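Local atomic coordinates of putative methyltransferase (Porphyromonas gingivalis, PDB entry 3LL7), a protein that probably transfers methyl groups to a substrate that is not established. Residues Asp125-Ile135 with Asp144-Phe152; Ile284-Tyr295 with Ala311-Pro321. All coordinates share one frame; numbering follows the deposited sequence. Where two conformers were deposited one is given.

Followed from the N terminus, the chain first reaches contact 1, where helix 125-138 turns back through a short connection to strand 144-149 and completes a beta-alpha-beta unit begun by strand 117-122. That loop is closed before contact 2 opens, so the two stand in series and neither nest nor cross. Contact 2 spans a longer excursion: the irregular run 284-292 and the start of strand 293-297 are met again, after helix 299-304, by the last turn of helix 307-314 and strand 317-320. Contact 1 thus belongs to the large mixed sheet that holds strands 117-122 and 144-149, contact 2 to the separate seven-strand one. Their centres lie about 52 Å apart, on opposite sides of the chain's centre.

Contact 1: Asp125-Ile135 with Asp144-Phe152; sequences DETAVAARHNI and DVNILTGDF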
loop_
_atom_site.group_PDB
_atom_site.type_symbol
_atom_site.label_atom_id
_atom_site.label_comp_id
_atom_site.label_asym_id
_atom_site.label_seq_id
_atom_site.Cartn_x
_atom_site.Cartn_y
_atom_site.Cartn_z
ATOM N N ASP A 125 -1.123 4.918 -25.233
ATOM C CA ASP A 125 -0.590 6.111 -25.908
ATOM C C ASP A 125 -0.854 7.417 -25.108
ATOM O O ASP A 125 0.078 8.137 -24.746
ATOM C CB ASP A 125 -1.224 6.118 -27.309
ATOM C CG ASP A 125 -0.890 7.333 -28.144
ATOM O OD1 ASP A 125 0.100 8.068 -27.882
ATOM O OD2 ASP A 125 -1.614 7.494 -29.154
ATOM N N GLU A 126 -2.117 7.690 -24.797
ATOM C CA GLU A 126 -2.473 8.893 -24.020
ATOM C C GLU A 126 -1.678 9.062 -22.697
ATOM O O GLU A 126 -1.123 10.129 -22.419
ATOM C CB GLU A 126 -3.974 8.885 -23.732
ATOM C CG GLU A 126 -4.460 10.160 -23.049
ATOM C CD GLU A 126 -5.960 10.145 -22.814
ATOM O OE1 GLU A 126 -6.513 9.088 -22.488
ATOM O OE2 GLU A 126 -6.581 11.185 -22.992
ATOM N N THR A 127 -1.642 8.000 -21.907
ATOM C CA THR A 127 -0.888 7.956 -20.648
ATOM C C THR A 127 0.596 8.163 -20.901
ATOM O O THR A 127 1.231 8.938 -20.207
ATOM C CB THR A 127 -1.110 6.617 -19.951
ATOM O OG1 THR A 127 -2.521 6.420 -19.793
ATOM C CG2 THR A 127 -0.409 6.584 -18.580
ATOM N N ALA A 128 1.133 7.489 -21.926
ATOM C CA ALA A 128 2.545 7.613 -22.268
ATOM C C ALA A 128 2.932 9.047 -22.683
ATOM O O ALA A 128 4.007 9.535 -22.329
ATOM C CB ALA A 128 2.901 6.601 -23.401
ATOM N N VAL A 129 2.064 9.714 -23.449
ATOM C CA VAL A 129 2.308 11.087 -23.892
ATOM C C VAL A 129 2.492 11.989 -22.656
ATOM O O VAL A 129 3.412 12.814 -22.625
ATOM C CB VAL A 129 1.170 11.640 -24.806
ATOM C CG1 VAL A 129 1.382 13.142 -25.074
ATOM C CG2 VAL A 129 1.199 10.895 -26.196
ATOM N N ALA A 130 1.643 11.794 -21.654
ATOM C CA ALA A 130 1.721 12.642 -20.457
ATOM C C ALA A 130 3.042 12.373 -19.697
ATOM O O ALA A 130 3.707 13.306 -19.203
ATOM C CB ALA A 130 0.518 12.400 -19.561
ATOM N N ALA A 131 3.408 11.096 -19.607
ATOM C CA ALA A 131 4.619 10.683 -18.910
ATOM C C ALA A 131 5.852 11.199 -19.605
ATOM O O ALA A 131 6.822 11.611 -18.973
ATOM C CB ALA A 131 4.668 9.159 -18.761
ATOM N N ARG A 132 5.804 11.196 -20.932
ATOM C CA ARG A 132 6.872 11.714 -21.736
ATOM C C ARG A 132 7.086 13.209 -21.414
ATOM O O ARG A 132 8.214 13.691 -21.422
ATOM C CB ARG A 132 6.555 11.450 -23.233
ATOM C CG ARG A 132 7.732 11.492 -24.163
ATOM C CD ARG A 132 7.391 10.951 -25.554
ATOM N NE ARG A 132 7.387 9.491 -25.554
ATOM C CZ ARG A 132 6.291 8.764 -25.759
ATOM N NH1 ARG A 132 5.124 9.359 -26.037
ATOM N NH2 ARG A 132 6.365 7.446 -25.710
ATOM N N HIS A 133 6.007 13.930 -21.107
ATOM C CA HIS A 133 6.088 15.335 -20.665
ATOM C C HIS A 133 6.488 15.499 -19.174
ATOM O O HIS A 133 7.356 16.320 -18.836
ATOM C CB HIS A 133 4.732 16.015 -20.917
ATOM C CG HIS A 133 4.647 17.418 -20.398
ATOM N ND1 HIS A 133 5.044 18.515 -21.135
ATOM C CD2 HIS A 133 4.189 17.903 -19.221
ATOM C CE1 HIS A 133 4.842 19.616 -20.427
ATOM N NE2 HIS A 133 4.328 19.267 -19.263
ATOM N N ASN A 134 5.827 14.745 -18.303
ATOM C CA ASN A 134 5.950 14.894 -16.849
ATOM C C ASN A 134 7.264 14.377 -16.304
ATOM O O ASN A 134 7.892 15.025 -15.437
ATOM C CB ASN A 134 4.813 14.179 -16.118
ATOM C CG ASN A 134 3.463 14.847 -16.338
ATOM O OD1 ASN A 134 3.381 16.051 -16.593
ATOM N ND2 ASN A 134 2.410 14.078 -16.206
ATOM N N ILE A 135 7.676 13.199 -16.782
ATOM C CA ILE A 135 8.860 12.531 -16.203
ATOM C C ILE A 135 10.106 13.447 -16.164
ATOM O O ILE A 135 10.715 13.595 -15.090
ATOM C CB ILE A 135 9.107 11.099 -16.809
ATOM C CG1 ILE A 135 8.099 10.100 -16.234
ATOM C CG2 ILE A 135 10.555 10.634 -16.572
ATOM C CD1 ILE A 135 8.032 8.723 -17.000
ATOM N N ASP A 144 19.030 9.650 -16.964
ATOM C CA ASP A 144 18.908 9.222 -18.353
ATOM C C ASP A 144 17.678 8.315 -18.519
ATOM O O ASP A 144 17.675 7.196 -18.019
ATOM C CB ASP A 144 20.162 8.407 -18.666
ATOM C CG ASP A 144 20.463 8.314 -20.134
ATOM O OD1 ASP A 144 19.523 8.244 -20.959
ATOM O OD2 ASP A 144 21.669 8.303 -20.456
ATOM N N VAL A 145 16.632 8.780 -19.204
ATOM C CA VAL A 145 15.428 7.943 -19.384
ATOM C C VAL A 145 14.953 7.769 -20.837
ATOM O O VAL A 145 15.210 8.600 -21.686
ATOM C CB VAL A 145 14.226 8.399 -18.498
ATOM C CG1 VAL A 145 14.576 8.291 -17.018
ATOM C CG2 VAL A 145 13.773 9.809 -18.855
ATOM N N ASN A 146 14.270 6.663 -21.102
ATOM C CA ASN A 146 13.674 6.394 -22.402
ATOM C C ASN A 146 12.210 6.077 -22.108
ATOM O O ASN A 146 11.903 5.163 -21.332
ATOM C CB ASN A 146 14.392 5.214 -23.063
ATOM C CG ASN A 146 13.983 4.994 -24.521
ATOM O OD1 ASN A 146 13.153 5.707 -25.066
ATOM N ND2 ASN A 146 14.585 3.978 -25.151
ATOM N N ILE A 147 11.309 6.854 -22.695
ATOM C CA ILE A 147 9.900 6.755 -22.373
ATOM C C ILE A 147 9.178 6.178 -23.610
ATOM O O ILE A 147 9.040 6.843 -24.634
ATOM C CB ILE A 147 9.381 8.138 -21.961
ATOM C CG1 ILE A 147 10.167 8.644 -20.728
ATOM C CG2 ILE A 147 7.896 8.095 -21.660
ATOM C CD1 ILE A 147 10.199 10.165 -20.595
ATOM N N LEU A 148 8.758 4.919 -23.516
ATOM C CA LEU A 148 8.255 4.197 -24.678
ATOM C C LEU A 148 6.765 3.898 -24.618
ATOM O O LEU A 148 6.226 3.581 -23.569
ATOM C CB LEU A 148 9.013 2.869 -24.834
ATOM C CG LEU A 148 10.519 2.868 -25.078
ATOM C CD1 LEU A 148 11.020 1.442 -24.957
ATOM C CD2 LEU A 148 10.908 3.502 -26.447
ATOM N N THR A 149 6.103 3.983 -25.770
ATOM C CA THR A 149 4.699 3.628 -25.869
ATOM C C THR A 149 4.575 2.211 -26.411
ATOM O O THR A 149 5.249 1.858 -27.383
ATOM C CB THR A 149 3.963 4.579 -26.821
ATOM O OG1 THR A 149 4.030 5.909 -26.289
ATOM C CG2 THR A 149 2.464 4.153 -27.044
ATOM N N GLY A 150 3.693 1.420 -25.794
ATOM C CA GLY A 150 3.313 0.111 -26.342
ATOM C C GLY A 150 3.410 -1.002 -25.323
ATOM O O GLY A 150 3.694 -0.761 -24.162
ATOM N N ASP A 151 3.171 -2.231 -25.760
ATOM C CA ASP A 151 3.296 -3.369 -24.845
ATOM C C ASP A 151 4.760 -3.784 -24.773
ATOM O O ASP A 151 5.425 -3.913 -25.808
ATOM C CB ASP A 151 2.409 -4.530 -25.304
ATOM C CG ASP A 151 2.265 -5.615 -24.229
ATOM O OD1 ASP A 151 1.225 -5.615 -23.515
ATOM O OD2 ASP A 151 3.201 -6.430 -24.061
ATOM N N PHE A 152 5.264 -4.010 -23.556
ATOM C CA PHE A 152 6.670 -4.427 -23.370
ATOM C C PHE A 152 7.059 -5.676 -24.177
ATOM O O PHE A 152 8.236 -5.915 -24.446
ATOM C CB PHE A 152 6.982 -4.643 -21.877
ATOM C CG PHE A 152 6.496 -5.964 -21.337
ATOM C CD1 PHE A 152 7.339 -7.079 -21.327
ATOM C CD2 PHE A 152 5.199 -6.098 -20.855
ATOM C CE1 PHE A 152 6.902 -8.328 -20.848
ATOM C CE2 PHE A 152 4.746 -7.348 -20.368
ATOM C CZ PHE A 152 5.599 -8.451 -20.363
HETATM O O HOH W 1 2.738 7.990 -27.288
#
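V145 opens the strand's side of the contact with its CG2, which meets CG2 of I135 at 4.0 Å. Two residues on, I147 lies against the helix backbone as much as its side chains: CG2 and CD1 each come within 3.8 Å of R132 CA, and the I147 and I135 side chains meet tip to tip. The carbonyl O of I147 is gripped side-on by the R132 guanidinium, at 2.9 Å from NH2 and more loosely, 3.3 Å, from NE. Both donors approach from the same face of the carbonyl plane, well above it, while the oxygen stays near the guanidinium plane. T149 then gives the same NH2 a second acceptor, OG1, at 2.9 Å and almost straight (175°). With CG anti to its backbone N (chi1 -160°) and a bend at chi3, R132 swings its flat end along the strand, where these three bonds limit its rotation. T149 OG1 also sits 3.2 Å from A128 CB and meets a water that donates to D125 OD1 and accepts from R132 NH1, while T149 CG2 rests on D125 CA. Helix and strand run nearly antiparallel (166°), as the two connected elements of a right-handed beta-alpha-beta crossover usually do. Strand 144-149 pairs in parallel with strand 117-122, whose Y120 touches A131, I135 and I147; helix 106-112 borders I135 and V145, and helix 8-20 packs on V129 and H133.

Contact 2: Ile284-Tyr295 with Ala311-Pro321; sequences IPYTDSIDKYVY and AYRLGLRKLHP
R317 and T287 cross at about a right angle, and the arginine can be traced outward from its backbone. R317 CB rests 4.0 Å from T287 CG2. CG stands anti to the carbonyl carbon (chi1 -71°); R317 CD passes 3.7 Å from D291 OD2, and the bend at chi3 then turns the guanidinium toward T287. R317 NE faces D291 OD2 at 3.9 Å, a long salt bridge whose two planes stand 42° apart. At the tip, R317 NH2 lies 2.8 Å from T287 OG1 in a bond that is short but bent (127°) and weak. T287 CB sits over one face of the guanidinium, and T287 OG1 itself donates to S289 O in the carbonyl plane, on a lone pair, which fixes the hydroxyl's direction. Next to this contact the backbones join at a single beta bridge, Y286 with K318, where T287 N donates to K318 O. Strand 317-320 is the edge strand of a mixed seven-strand sheet, within the region assigned to a ferredoxin-like domain; the run 284-292 touches that edge strand at this one bridge before the chain enters strand 293-297, two places further in. On one flank of the bridge, P321 CD lies over the face of the Y286 ring in a CH-pi contact, 3.9 Å from the centroid, though this is less certain because Y286 adopts two conformers. I284 CD1 touches both A311 CB and K318 CB. Further along, L316 places its methyls over the Y295 ring, off-centre, and the Y295 hydroxyl bonds to E332 N and S328 OG.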
loop_
_atom_site.group_PDB
_atom_site.type_symbol
_atom_site.label_atom_id
_atom_site.label_comp_id
_atom_site.label_asym_id
_atom_site.label_seq_id
_atom_site.Cartn_x
_atom_site.Cartn_y
_atom_site.Cartn_z
ATOM N N ILE A 284 2.056 -21.423 21.026
ATOM C CA ILE A 284 1.937 -20.482 22.122
ATOM C C ILE A 284 0.751 -20.841 23.055
ATOM O O ILE A 284 -0.185 -21.502 22.622
ATOM C CB ILE A 284 1.852 -19.014 21.577
ATOM C CG1 ILE A 284 0.595 -18.832 20.707
ATOM C CG2 ILE A 284 3.140 -18.600 20.846
ATOM C CD1 ILE A 284 0.274 -17.391 20.303
ATOM N N PRO A 285 0.828 -20.254 24.273
ATOM C CA PRO A 285 -0.169 -20.221 25.294
ATOM C C PRO A 285 -1.276 -19.337 24.784
ATOM O O PRO A 285 -1.027 -18.358 24.060
ATOM C CB PRO A 285 0.533 -19.564 26.498
ATOM C CG PRO A 285 1.755 -18.932 26.004
ATOM C CD PRO A 285 1.941 -19.317 24.549
ATOM N N TYR A 286 -2.491 -19.720 25.098
ATOM C CA TYR A 286 -3.617 -18.838 24.925
ATOM C C TYR A 286 -4.166 -18.623 26.308
ATOM O O TYR A 286 -4.183 -19.532 27.139
ATOM C CB TYR A 286 -4.642 -19.440 23.964
ATOM C CG TYR A 286 -4.107 -19.469 22.552
ATOM C CD1 TYR A 286 -4.191 -18.346 21.735
ATOM C CD2 TYR A 286 -3.481 -20.598 22.050
ATOM C CE1 TYR A 286 -3.681 -18.346 20.456
ATOM C CE2 TYR A 286 -2.954 -20.611 20.767
ATOM C CZ TYR A 286 -3.070 -19.484 19.968
ATOM O OH TYR A 286 -2.556 -19.472 18.698
ATOM N N THR A 287 -4.585 -17.403 26.573
ATOM C CA THR A 287 -4.951 -17.012 27.916
ATOM C C THR A 287 -6.464 -16.861 28.119
ATOM O O THR A 287 -7.169 -16.312 27.263
ATOM C CB THR A 287 -4.175 -15.741 28.355
ATOM O OG1 THR A 287 -4.491 -15.465 29.725
ATOM C CG2 THR A 287 -4.512 -14.496 27.467
ATOM N N ASP A 288 -6.937 -17.383 29.245
ATOM C CA ASP A 288 -8.315 -17.235 29.646
ATOM C C ASP A 288 -8.529 -15.890 30.302
ATOM O O ASP A 288 -9.678 -15.435 30.449
ATOM C CB ASP A 288 -8.696 -18.324 30.649
ATOM C CG ASP A 288 -8.893 -19.666 30.001
ATOM O OD1 ASP A 288 -9.070 -19.694 28.779
ATOM O OD2 ASP A 288 -8.881 -20.700 30.711
ATOM N N SER A 289 -7.421 -15.261 30.708
ATOM C CA SER A 289 -7.484 -14.047 31.517
ATOM C C SER A 289 -6.666 -12.915 30.899
ATOM O O SER A 289 -5.695 -13.141 30.155
ATOM C CB SER A 289 -7.021 -14.326 32.957
ATOM O OG SER A 289 -5.683 -14.792 32.939
ATOM N N ILE A 290 -7.083 -11.691 31.205
ATOM C CA ILE A 290 -6.460 -10.507 30.632
ATOM C C ILE A 290 -5.390 -10.002 31.569
ATOM O O ILE A 290 -5.517 -10.127 32.788
ATOM C CB ILE A 290 -7.547 -9.403 30.303
ATOM C CG1 ILE A 290 -7.078 -8.423 29.203
ATOM C CG2 ILE A 290 -7.970 -8.650 31.545
ATOM C CD1 ILE A 290 -6.872 -9.081 27.799
ATOM N N ASP A 291 -4.335 -9.427 31.006
ATOM C CA ASP A 291 -3.280 -8.824 31.799
ATOM C C ASP A 291 -3.345 -7.288 31.671
ATOM O O ASP A 291 -4.253 -6.726 31.036
ATOM C CB ASP A 291 -1.883 -9.362 31.383
ATOM C CG ASP A 291 -1.584 -10.761 31.905
ATOM O OD1 ASP A 291 -1.914 -11.058 33.059
ATOM O OD2 ASP A 291 -0.930 -11.560 31.170
ATOM N N LYS A 292 -2.368 -6.622 32.256
ATOM C CA LYS A 292 -2.366 -5.166 32.377
ATOM C C LYS A 292 -2.295 -4.464 31.039
ATOM O O LYS A 292 -2.941 -3.447 30.837
ATOM C CB LYS A 292 -1.130 -4.729 33.178
ATOM C CG LYS A 292 -1.091 -3.233 33.474
ATOM C CD LYS A 292 0.071 -2.860 34.417
ATOM C CE LYS A 292 0.059 -1.368 34.671
ATOM N NZ LYS A 292 1.460 -0.885 34.881
ATOM N N TYR A 293 -1.425 -4.958 30.163
ATOM C CA TYR A 293 -1.264 -4.358 28.827
ATOM C C TYR A 293 -1.951 -5.167 27.740
ATOM O O TYR A 293 -1.964 -6.414 27.758
ATOM C CB TYR A 293 0.248 -4.146 28.533
ATOM C CG TYR A 293 0.862 -3.152 29.504
ATOM C CD1 TYR A 293 0.663 -1.788 29.332
ATOM C CD2 TYR A 293 1.631 -3.581 30.611
ATOM C CE1 TYR A 293 1.208 -0.851 30.240
ATOM C CE2 TYR A 293 2.187 -2.640 31.528
ATOM C CZ TYR A 293 1.973 -1.292 31.317
ATOM O OH TYR A 293 2.497 -0.352 32.193
ATOM N N VAL A 294 -2.569 -4.440 26.809
ATOM C CA VAL A 294 -3.251 -5.048 25.688
ATOM C C VAL A 294 -2.691 -4.510 24.376
ATOM O O VAL A 294 -2.495 -3.308 24.232
ATOM C CB VAL A 294 -4.801 -4.872 25.805
ATOM C CG1 VAL A 294 -5.498 -5.464 24.614
ATOM C CG2 VAL A 294 -5.284 -5.579 27.066
ATOM N N TYR A 295 -2.439 -5.420 23.435
ATOM C CA TYR A 295 -1.739 -5.076 22.190
ATOM C C TYR A 295 -2.528 -5.475 20.961
ATOM O O TYR A 295 -2.957 -6.626 20.837
ATOM C CB TYR A 295 -0.425 -5.826 22.124
ATOM C CG TYR A 295 0.481 -5.549 23.317
ATOM C CD1 TYR A 295 1.385 -4.508 23.292
ATOM C CD2 TYR A 295 0.402 -6.351 24.488
ATOM C CE1 TYR A 295 2.236 -4.266 24.405
ATOM C CE2 TYR A 295 1.209 -6.123 25.575
ATOM C CZ TYR A 295 2.146 -5.094 25.533
ATOM O OH TYR A 295 2.957 -4.870 26.626
ATOM N N ALA A 311 3.572 -13.052 19.157
ATOM C CA ALA A 311 3.510 -13.369 20.600
ATOM C C ALA A 311 4.837 -14.014 21.078
ATOM O O ALA A 311 5.356 -13.710 22.168
ATOM C CB ALA A 311 2.314 -14.314 20.865
ATOM N N TYR A 312 5.349 -14.926 20.265
ATOM C CA TYR A 312 6.560 -15.674 20.583
ATOM C C TYR A 312 7.792 -14.745 20.577
ATOM O O TYR A 312 8.607 -14.849 21.462
ATOM C CB TYR A 312 6.757 -16.822 19.559
ATOM C CG TYR A 312 7.901 -17.759 19.926
ATOM C CD1 TYR A 312 7.730 -18.728 20.919
ATOM C CD2 TYR A 312 9.139 -17.652 19.315
ATOM C CE1 TYR A 312 8.773 -19.573 21.289
ATOM C CE2 TYR A 312 10.194 -18.514 19.659
ATOM C CZ TYR A 312 9.997 -19.460 20.656
ATOM O OH TYR A 312 11.024 -20.312 21.027
ATOM N N ARG A 313 7.874 -13.854 19.585
ATOM C CA ARG A 313 8.999 -12.909 19.410
ATOM C C ARG A 313 9.089 -11.892 20.546
ATOM O O ARG A 313 10.182 -11.421 20.891
ATOM C CB ARG A 313 8.854 -12.152 18.084
ATOM C CG ARG A 313 10.165 -11.705 17.480
ATOM C CD ARG A 313 11.053 -12.868 17.090
ATOM N NE ARG A 313 10.742 -13.439 15.785
ATOM C CZ ARG A 313 10.790 -12.781 14.626
ATOM N NH1 ARG A 313 11.110 -11.491 14.590
ATOM N NH2 ARG A 313 10.481 -13.421 13.504
ATOM N N LEU A 314 7.933 -11.570 21.126
ATOM C CA LEU A 314 7.821 -10.479 22.059
ATOM C C LEU A 314 7.411 -10.890 23.466
ATOM O O LEU A 314 7.331 -10.038 24.329
ATOM C CB LEU A 314 6.911 -9.388 21.498
ATOM C CG LEU A 314 7.325 -8.717 20.180
ATOM C CD1 LEU A 314 6.324 -7.603 19.870
ATOM C CD2 LEU A 314 8.772 -8.165 20.246
ATOM N N GLY A 315 7.215 -12.190 23.696
ATOM C CA GLY A 315 6.920 -12.717 25.019
ATOM C C GLY A 315 5.549 -12.294 25.524
ATOM O O GLY A 315 5.396 -11.915 26.683
ATOM N N LEU A 316 4.564 -12.351 24.627
ATOM C CA LEU A 316 3.199 -11.912 24.927
ATOM C C LEU A 316 2.289 -13.139 24.899
ATOM O O LEU A 316 2.689 -14.183 24.400
ATOM C CB LEU A 316 2.737 -10.857 23.886
ATOM C CG LEU A 316 3.635 -9.668 23.553
ATOM C CD1 LEU A 316 3.061 -8.852 22.375
ATOM C CD2 LEU A 316 3.861 -8.750 24.751
ATOM N N ARG A 317 1.103 -13.045 25.511
ATOM C CA ARG A 317 0.108 -14.107 25.469
ATOM C C ARG A 317 -0.973 -13.676 24.483
ATOM O O ARG A 317 -1.334 -12.501 24.452
ATOM C CB ARG A 317 -0.530 -14.287 26.866
ATOM C CG ARG A 317 0.454 -14.915 27.881
ATOM C CD ARG A 317 0.130 -14.539 29.299
ATOM N NE ARG A 317 -1.045 -15.202 29.879
ATOM C CZ ARG A 317 -1.179 -16.518 30.103
ATOM N NH1 ARG A 317 -0.239 -17.386 29.723
ATOM N NH2 ARG A 317 -2.282 -16.976 30.695
ATOM N N LYS A 318 -1.468 -14.602 23.672
ATOM C CA LYS A 318 -2.502 -14.263 22.686
ATOM C C LYS A 318 -3.838 -14.692 23.279
ATOM O O LYS A 318 -3.890 -15.669 24.027
ATOM C CB LYS A 318 -2.246 -14.991 21.370
ATOM C CG LYS A 318 -3.118 -14.506 20.227
ATOM C CD LYS A 318 -2.445 -14.918 18.875
ATOM C CE LYS A 318 -3.184 -14.297 17.679
ATOM N NZ LYS A 318 -4.436 -14.995 17.387
ATOM N N LEU A 319 -4.918 -13.965 22.987
ATOM C CA LEU A 319 -6.204 -14.276 23.614
ATOM C C LEU A 319 -6.833 -15.592 23.135
ATOM O O LEU A 319 -7.377 -16.337 23.931
ATOM C CB LEU A 319 -7.171 -13.106 23.408
ATOM C CG LEU A 319 -7.067 -12.006 24.474
ATOM C CD1 LEU A 319 -5.687 -11.546 24.854
ATOM C CD2 LEU A 319 -7.996 -10.776 24.115
ATOM N N HIS A 320 -6.744 -15.862 21.834
ATOM C CA HIS A 320 -7.444 -16.975 21.207
ATOM C C HIS A 320 -6.836 -17.081 19.803
ATOM O O HIS A 320 -6.365 -16.072 19.265
ATOM C CB HIS A 320 -8.951 -16.634 21.104
ATOM C CG HIS A 320 -9.827 -17.738 20.572
ATOM N ND1 HIS A 320 -9.938 -18.024 19.227
ATOM C CD2 HIS A 320 -10.674 -18.585 21.205
ATOM C CE1 HIS A 320 -10.796 -19.016 19.056
ATOM N NE2 HIS A 320 -11.259 -19.376 20.246
ATOM N N PRO A 321 -6.833 -18.282 19.202
ATOM C CA PRO A 321 -6.280 -18.391 17.828
ATOM C C PRO A 321 -6.938 -17.462 16.830
ATOM O O PRO A 321 -6.275 -17.004 15.885
ATOM C CB PRO A 321 -6.585 -19.841 17.421
ATOM C CG PRO A 321 -6.659 -20.607 18.750
ATOM C CD PRO A 321 -7.219 -19.593 19.764
#